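Local structure of putative 2,5-diketo-D-gluconic acid reductase B (Sinorhizobium meliloti, 3UP8) at residues R87-Y101 with L117-G131. The protein probably reduces small carbonyl compounds such as methylglyoxal with NADPH, as a member of the aldo/keto reductase family. Sequence-based numbering, arbitrary orientation.
Sequences RADVFLTTKVWVDNY and LRTDHVDLLLLHWPG. With ACT (acetate ion), chain C.
Arg87 reaches across to Thr119, His121 and Asp123 through a chain bent at chi2 (72°), which lays its guanidinium flat on the His121 ring, centres 4.2 Å apart and planes at 15°. The same three residues line its rim: NE donates to Thr119 OG1, NH2 runs almost straight (173°) to His121 O at 2.9 Å, and NH1 and NH2 converge end-on on Asp123 OD2, a salt bridge with both nitrogens on one oxygen. That oxygen takes a third bond from Leu92 N, at 2.8 Å, so one carboxylate atom is gripped by three donors. With a leucine in its place, Asp123 OD2 would probably lose the countercharge supplied here and His121 the flat group stacked on it. Asp123 CB, meanwhile, is a bump seated centrally over the Phe91 ring, 3.6 Å from its centroid.

Farther on, the strands run parallel, with bonds such as Val96 N to Leu126 O (2.8 Å) alternating across them. Towards the helices, Leu125 CD1 fits between Thr94 CG2 and Val96 CG2, 3.7 Å from each. On the barrel-interior side, the extended Lys95 chain lays CD over the His128 ring, a CH-pi contact 3.6 Å from the centroid, while the edge of Trp97 meets the opposite face in an offset edge-to-face pair. His128 NE2 donates to acetate OXT at 2.7 Å; Lys95 NZ forms a salt bridge with Asp65 and a hydrogen bond with Tyr70 OH. Adjacent parallel strands joined through helix 103-117 form a beta-alpha-beta unit of the TIM barrel, its C-terminal end carrying the predicted aldo/keto reductase active site.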
loop_
_atom_site.group_PDB
_atom_site.type_symbol
_atom_site.label_atom_id
_atom_site.label_comp_id
_atom_site.label_asym_id
_atom_site.label_seq_id
_atom_site.Cartn_x
_atom_site.Cartn_y
_atom_site.Cartn_z
ATOM N N ARG A 87 10.828 -8.646 -14.885
ATOM C CA ARG A 87 10.238 -7.373 -14.493
ATOM C C ARG A 87 8.726 -7.430 -14.561
ATOM O O ARG A 87 8.046 -6.918 -13.668
ATOM C CB ARG A 87 10.770 -6.231 -15.371
ATOM C CG ARG A 87 9.986 -4.908 -15.232
ATOM C CD ARG A 87 10.248 -4.231 -13.894
ATOM N NE ARG A 87 9.440 -3.023 -13.702
ATOM C CZ ARG A 87 8.205 -2.997 -13.196
ATOM N NH1 ARG A 87 7.583 -4.119 -12.834
ATOM N NH2 ARG A 87 7.579 -1.835 -13.056
ATOM N N ALA A 88 8.211 -8.065 -15.614
ATOM C CA ALA A 88 6.775 -8.173 -15.854
ATOM C C ALA A 88 6.028 -8.936 -14.751
ATOM O O ALA A 88 4.804 -8.837 -14.646
ATOM C CB ALA A 88 6.505 -8.807 -17.233
ATOM N N ASP A 89 6.768 -9.681 -13.931
ATOM C CA ASP A 89 6.171 -10.469 -12.845
ATOM C C ASP A 89 6.103 -9.714 -11.519
ATOM O O ASP A 89 5.492 -10.203 -10.565
ATOM C CB ASP A 89 6.949 -11.775 -12.623
ATOM C CG ASP A 89 6.838 -12.744 -13.798
ATOM O OD1 ASP A 89 5.969 -12.561 -14.681
ATOM O OD2 ASP A 89 7.633 -13.702 -13.821
ATOM N N VAL A 90 6.750 -8.553 -11.440
ATOM C CA VAL A 90 6.730 -7.774 -10.206
ATOM C C VAL A 90 5.810 -6.571 -10.385
ATOM O O VAL A 90 5.799 -5.945 -11.439
ATOM C CB VAL A 90 8.143 -7.307 -9.770
ATOM C CG1 VAL A 90 8.083 -6.449 -8.502
ATOM C CG2 VAL A 90 9.062 -8.513 -9.517
ATOM N N PHE A 91 5.039 -6.269 -9.351
ATOM C CA PHE A 91 4.222 -5.057 -9.324
ATOM C C PHE A 91 4.940 -4.027 -8.464
ATOM O O PHE A 91 5.080 -4.203 -7.249
ATOM C CB PHE A 91 2.837 -5.361 -8.762
ATOM C CG PHE A 91 1.867 -4.232 -8.925
ATOM C CD1 PHE A 91 0.932 -4.252 -9.946
ATOM C CD2 PHE A 91 1.915 -3.137 -8.071
ATOM C CE1 PHE A 91 0.031 -3.178 -10.122
ATOM C CE2 PHE A 91 1.028 -2.069 -8.235
ATOM C CZ PHE A 91 0.090 -2.095 -9.264
ATOM N N LEU A 92 5.403 -2.954 -9.096
ATOM C CA LEU A 92 6.267 -1.996 -8.412
ATOM C C LEU A 92 5.578 -0.648 -8.280
ATOM O O LEU A 92 5.151 -0.076 -9.266
ATOM C CB LEU A 92 7.634 -1.874 -9.126
ATOM C CG LEU A 92 8.647 -0.823 -8.610
ATOM C CD1 LEU A 92 9.126 -1.076 -7.162
ATOM C CD2 LEU A 92 9.851 -0.674 -9.558
ATOM N N THR A 93 5.490 -0.151 -7.050
ATOM C CA THR A 93 4.843 1.116 -6.757
ATOM C C THR A 93 5.843 2.108 -6.197
ATOM O O THR A 93 6.621 1.753 -5.314
ATOM C CB THR A 93 3.774 0.893 -5.674
ATOM O OG1 THR A 93 2.807 -0.032 -6.174
ATOM C CG2 THR A 93 3.086 2.221 -5.252
ATOM N N THR A 94 5.835 3.339 -6.706
ATOM C CA THR A 94 6.480 4.439 -5.973
ATOM C C THR A 94 5.524 5.621 -5.815
ATOM O O THR A 94 4.377 5.573 -6.281
ATOM C CB THR A 94 7.899 4.822 -6.527
ATOM O OG1 THR A 94 8.588 5.629 -5.559
ATOM C CG2 THR A 94 7.818 5.549 -7.888
ATOM N N LYS A 95 5.980 6.657 -5.118
ATOM C CA LYS A 95 5.127 7.785 -4.759
ATOM C C LYS A 95 5.881 9.087 -4.983
ATOM O O LYS A 95 7.053 9.212 -4.618
ATOM C CB LYS A 95 4.710 7.693 -3.284
ATOM C CG LYS A 95 4.160 6.322 -2.869
ATOM C CD LYS A 95 3.692 6.305 -1.416
ATOM C CE LYS A 95 3.378 4.889 -0.934
ATOM N NZ LYS A 95 4.605 4.035 -0.707
ATOM N N VAL A 96 5.197 10.055 -5.579
ATOM C CA VAL A 96 5.748 11.406 -5.739
ATOM C C VAL A 96 5.644 12.201 -4.436
ATOM O O VAL A 96 4.556 12.364 -3.886
ATOM C CB VAL A 96 5.033 12.156 -6.877
ATOM C CG1 VAL A 96 5.631 13.537 -7.077
ATOM C CG2 VAL A 96 5.097 11.335 -8.141
ATOM N N TRP A 97 6.791 12.669 -3.952
ATOM C CA TRP A 97 6.873 13.464 -2.736
ATOM C C TRP A 97 6.334 14.861 -3.012
ATOM O O TRP A 97 6.469 15.392 -4.122
ATOM C CB TRP A 97 8.322 13.553 -2.235
ATOM C CG TRP A 97 8.453 14.316 -0.925
ATOM C CD1 TRP A 97 9.233 15.414 -0.688
ATOM C CD2 TRP A 97 7.764 14.039 0.298
ATOM N NE1 TRP A 97 9.079 15.830 0.612
ATOM C CE2 TRP A 97 8.178 15.008 1.239
ATOM C CE3 TRP A 97 6.835 13.061 0.693
ATOM C CZ2 TRP A 97 7.700 15.029 2.553
ATOM C CZ3 TRP A 97 6.358 13.079 2.010
ATOM C CH2 TRP A 97 6.793 14.058 2.919
ATOM N N VAL A 98 5.713 15.448 -1.995
ATOM C CA VAL A 98 5.007 16.720 -2.150
ATOM C C VAL A 98 5.915 17.867 -2.639
ATOM O O VAL A 98 5.424 18.800 -3.246
ATOM C CB VAL A 98 4.271 17.138 -0.847
ATOM C CG1 VAL A 98 3.270 16.043 -0.393
ATOM C CG2 VAL A 98 5.252 17.456 0.281
ATOM N N ASP A 99 7.227 17.801 -2.382
ATOM C CA ASP A 99 8.145 18.863 -2.852
ATOM C C ASP A 99 8.262 18.846 -4.376
ATOM O O ASP A 99 8.743 19.798 -4.993
ATOM C CB ASP A 99 9.548 18.693 -2.243
ATOM C CG ASP A 99 9.593 19.012 -0.746
ATOM O OD1 ASP A 99 8.637 19.609 -0.197
ATOM O OD2 ASP A 99 10.614 18.663 -0.119
ATOM N N ASN A 100 7.840 17.743 -4.978
ATOM C CA ASN A 100 7.954 17.562 -6.411
ATOM C C ASN A 100 6.634 17.742 -7.161
ATOM O O ASN A 100 6.501 17.297 -8.301
ATOM C CB ASN A 100 8.544 16.180 -6.712
ATOM C CG ASN A 100 9.937 15.995 -6.130
ATOM O OD1 ASN A 100 10.721 16.941 -6.042
ATOM N ND2 ASN A 100 10.251 14.768 -5.732
ATOM N N TYR A 101 5.663 18.395 -6.536
ATOM C CA TYR A 101 4.321 18.486 -7.115
ATOM C C TYR A 101 4.122 19.429 -8.305
ATOM O O TYR A 101 3.284 19.163 -9.146
ATOM C CB TYR A 101 3.298 18.793 -6.026
ATOM C CG TYR A 101 2.828 17.565 -5.269
ATOM C CD1 TYR A 101 1.941 17.700 -4.211
ATOM C CD2 TYR A 101 3.264 16.275 -5.607
ATOM C CE1 TYR A 101 1.466 16.598 -3.509
ATOM C CE2 TYR A 101 2.798 15.148 -4.897
ATOM C CZ TYR A 101 1.902 15.331 -3.846
ATOM O OH TYR A 101 1.401 14.270 -3.123
ATOM N N LEU A 117 15.309 3.013 -9.647
ATOM C CA LEU A 117 14.618 1.722 -9.682
ATOM C C LEU A 117 15.089 0.795 -10.810
ATOM O O LEU A 117 14.662 -0.364 -10.884
ATOM C CB LEU A 117 13.098 1.938 -9.757
ATOM C CG LEU A 117 12.490 2.578 -8.503
ATOM C CD1 LEU A 117 11.063 3.061 -8.825
ATOM C CD2 LEU A 117 12.476 1.597 -7.328
ATOM N N ARG A 118 15.966 1.308 -11.678
ATOM C CA ARG A 118 16.543 0.533 -12.783
ATOM C C ARG A 118 15.498 -0.141 -13.681
ATOM O O ARG A 118 15.608 -1.324 -14.048
ATOM C CB ARG A 118 17.597 -0.472 -12.265
ATOM C CG ARG A 118 18.786 0.235 -11.616
ATOM C CD ARG A 118 19.937 -0.719 -11.279
ATOM N NE ARG A 118 21.064 0.030 -10.715
ATOM C CZ ARG A 118 22.015 -0.490 -9.942
ATOM N NH1 ARG A 118 22.009 -1.783 -9.629
ATOM N NH2 ARG A 118 22.975 0.296 -9.476
ATOM N N THR A 119 14.469 0.623 -14.025
ATOM C CA THR A 119 13.403 0.138 -14.902
ATOM C C THR A 119 12.829 1.338 -15.659
ATOM O O THR A 119 12.970 2.470 -15.204
ATOM C CB THR A 119 12.304 -0.643 -14.118
ATOM O OG1 THR A 119 11.242 -1.025 -15.009
ATOM C CG2 THR A 119 11.730 0.197 -12.957
ATOM N N ASP A 120 12.223 1.104 -16.817
ATOM C CA ASP A 120 11.660 2.221 -17.597
ATOM C C ASP A 120 10.225 2.614 -17.194
ATOM O O ASP A 120 9.681 3.578 -17.720
ATOM C CB ASP A 120 11.747 1.943 -19.101
ATOM C CG ASP A 120 10.750 0.890 -19.581
ATOM O OD1 ASP A 120 10.434 -0.079 -18.860
ATOM O OD2 ASP A 120 10.266 1.047 -20.720
ATOM N N HIS A 121 9.632 1.868 -16.273
ATOM C CA HIS A 121 8.266 2.159 -15.810
ATOM C C HIS A 121 8.057 1.596 -14.415
ATOM O O HIS A 121 8.730 0.634 -14.002
ATOM C CB HIS A 121 7.208 1.553 -16.754
ATOM C CG HIS A 121 7.162 0.056 -16.734
ATOM N ND1 HIS A 121 8.075 -0.726 -17.409
ATOM C CD2 HIS A 121 6.309 -0.806 -16.126
ATOM C CE1 HIS A 121 7.797 -2.004 -17.208
ATOM N NE2 HIS A 121 6.728 -2.081 -16.434
ATOM N N VAL A 122 7.139 2.215 -13.691
ATOM C CA VAL A 122 6.586 1.607 -12.503
ATOM C C VAL A 122 5.183 1.108 -12.829
ATOM O O VAL A 122 4.535 1.599 -13.749
ATOM C CB VAL A 122 6.541 2.557 -11.297
ATOM C CG1 VAL A 122 7.963 2.895 -10.835
ATOM C CG2 VAL A 122 5.742 3.841 -11.605
ATOM N N ASP A 123 4.721 0.126 -12.071
ATOM C CA ASP A 123 3.363 -0.333 -12.246
ATOM C C ASP A 123 2.369 0.682 -11.700
ATOM O O ASP A 123 1.304 0.850 -12.281
ATOM C CB ASP A 123 3.176 -1.702 -11.610
ATOM C CG ASP A 123 4.064 -2.758 -12.269
ATOM O OD1 ASP A 123 3.589 -3.412 -13.209
ATOM O OD2 ASP A 123 5.242 -2.892 -11.889
ATOM N N LEU A 124 2.743 1.376 -10.624
ATOM C CA LEU A 124 1.830 2.267 -9.913
ATOM C C LEU A 124 2.565 3.488 -9.380
ATOM O O LEU A 124 3.637 3.358 -8.765
ATOM C CB LEU A 124 1.164 1.525 -8.738
ATOM C CG LEU A 124 0.064 2.228 -7.926
ATOM C CD1 LEU A 124 -1.076 2.804 -8.821
ATOM C CD2 LEU A 124 -0.518 1.281 -6.812
ATOM N N LEU A 125 1.998 4.669 -9.628
ATOM C CA LEU A 125 2.560 5.911 -9.104
ATOM C C LEU A 125 1.481 6.646 -8.334
ATOM O O LEU A 125 0.387 6.876 -8.858
ATOM C CB LEU A 125 3.108 6.801 -10.226
ATOM C CG LEU A 125 3.810 8.099 -9.805
ATOM C CD1 LEU A 125 5.123 7.785 -9.082
ATOM C CD2 LEU A 125 4.077 9.032 -10.994
ATOM N N LEU A 126 1.793 6.994 -7.090
ATOM C CA LEU A 126 0.833 7.672 -6.221
ATOM C C LEU A 126 1.293 9.079 -5.890
ATOM O O LEU A 126 2.488 9.376 -5.828
ATOM C CB LEU A 126 0.640 6.889 -4.913
ATOM C CG LEU A 126 0.426 5.373 -4.958
ATOM C CD1 LEU A 126 0.268 4.835 -3.537
ATOM C CD2 LEU A 126 -0.794 4.996 -5.797
ATOM N N LEU A 127 0.320 9.947 -5.680
ATOM C CA LEU A 127 0.544 11.185 -4.968
ATOM C C LEU A 127 0.589 10.795 -3.498
ATOM O O LEU A 127 -0.372 10.208 -2.963
ATOM C CB LEU A 127 -0.599 12.188 -5.242
ATOM C CG LEU A 127 -0.894 12.463 -6.723
ATOM C CD1 LEU A 127 -2.171 13.298 -6.911
ATOM C CD2 LEU A 127 0.313 13.137 -7.427
ATOM N N HIS A 128 1.699 11.131 -2.846
ATOM C CA HIS A 128 1.968 10.627 -1.493
ATOM C C HIS A 128 1.041 11.211 -0.423
ATOM O O HIS A 128 0.570 10.490 0.452
ATOM C CB HIS A 128 3.448 10.854 -1.127
ATOM C CG HIS A 128 3.977 9.890 -0.114
ATOM N ND1 HIS A 128 5.310 9.547 -0.040
ATOM C CD2 HIS A 128 3.352 9.183 0.862
ATOM C CE1 HIS A 128 5.488 8.680 0.941
ATOM N NE2 HIS A 128 4.316 8.437 1.501
ATOM N N TRP A 129 0.771 12.514 -0.516
ATOM C CA TRP A 129 -0.076 13.217 0.434
ATOM C C TRP A 129 -0.904 14.247 -0.322
ATOM O O TRP A 129 -0.437 14.772 -1.330
ATOM C CB TRP A 129 0.766 13.914 1.512
ATOM C CG TRP A 129 1.359 12.948 2.493
ATOM C CD1 TRP A 129 2.568 12.338 2.404
ATOM C CD2 TRP A 129 0.745 12.457 3.690
ATOM N NE1 TRP A 129 2.756 11.496 3.476
ATOM C CE2 TRP A 129 1.643 11.547 4.273
ATOM C CE3 TRP A 129 -0.482 12.702 4.324
ATOM C CZ2 TRP A 129 1.360 10.878 5.464
ATOM C CZ3 TRP A 129 -0.762 12.034 5.516
ATOM C CH2 TRP A 129 0.153 11.123 6.059
ATOM N N PRO A 130 -2.126 14.552 0.164
ATOM C CA PRO A 130 -3.003 15.551 -0.487
ATOM C C PRO A 130 -2.635 17.014 -0.227
ATOM O O PRO A 130 -2.892 17.869 -1.089
ATOM C CB PRO A 130 -4.377 15.256 0.117
ATOM C CG PRO A 130 -4.062 14.724 1.476
ATOM C CD PRO A 130 -2.814 13.876 1.282
ATOM N N GLY A 131 -2.045 17.291 0.938
ATOM C CA GLY A 131 -1.686 18.658 1.347
ATOM C C GLY A 131 -0.563 19.283 0.548
ATOM O O GLY A 131 0.573 18.801 0.557
HETATM C C ACT C . 3.949 6.381 4.395
HETATM O O ACT C . 3.907 5.276 3.811
HETATM O OXT ACT C . 4.733 7.207 3.912
HETATM C CH3 ACT C . 3.119 6.715 5.594
HETATM O O HOH W 1 7.620 10.228 -1.558
#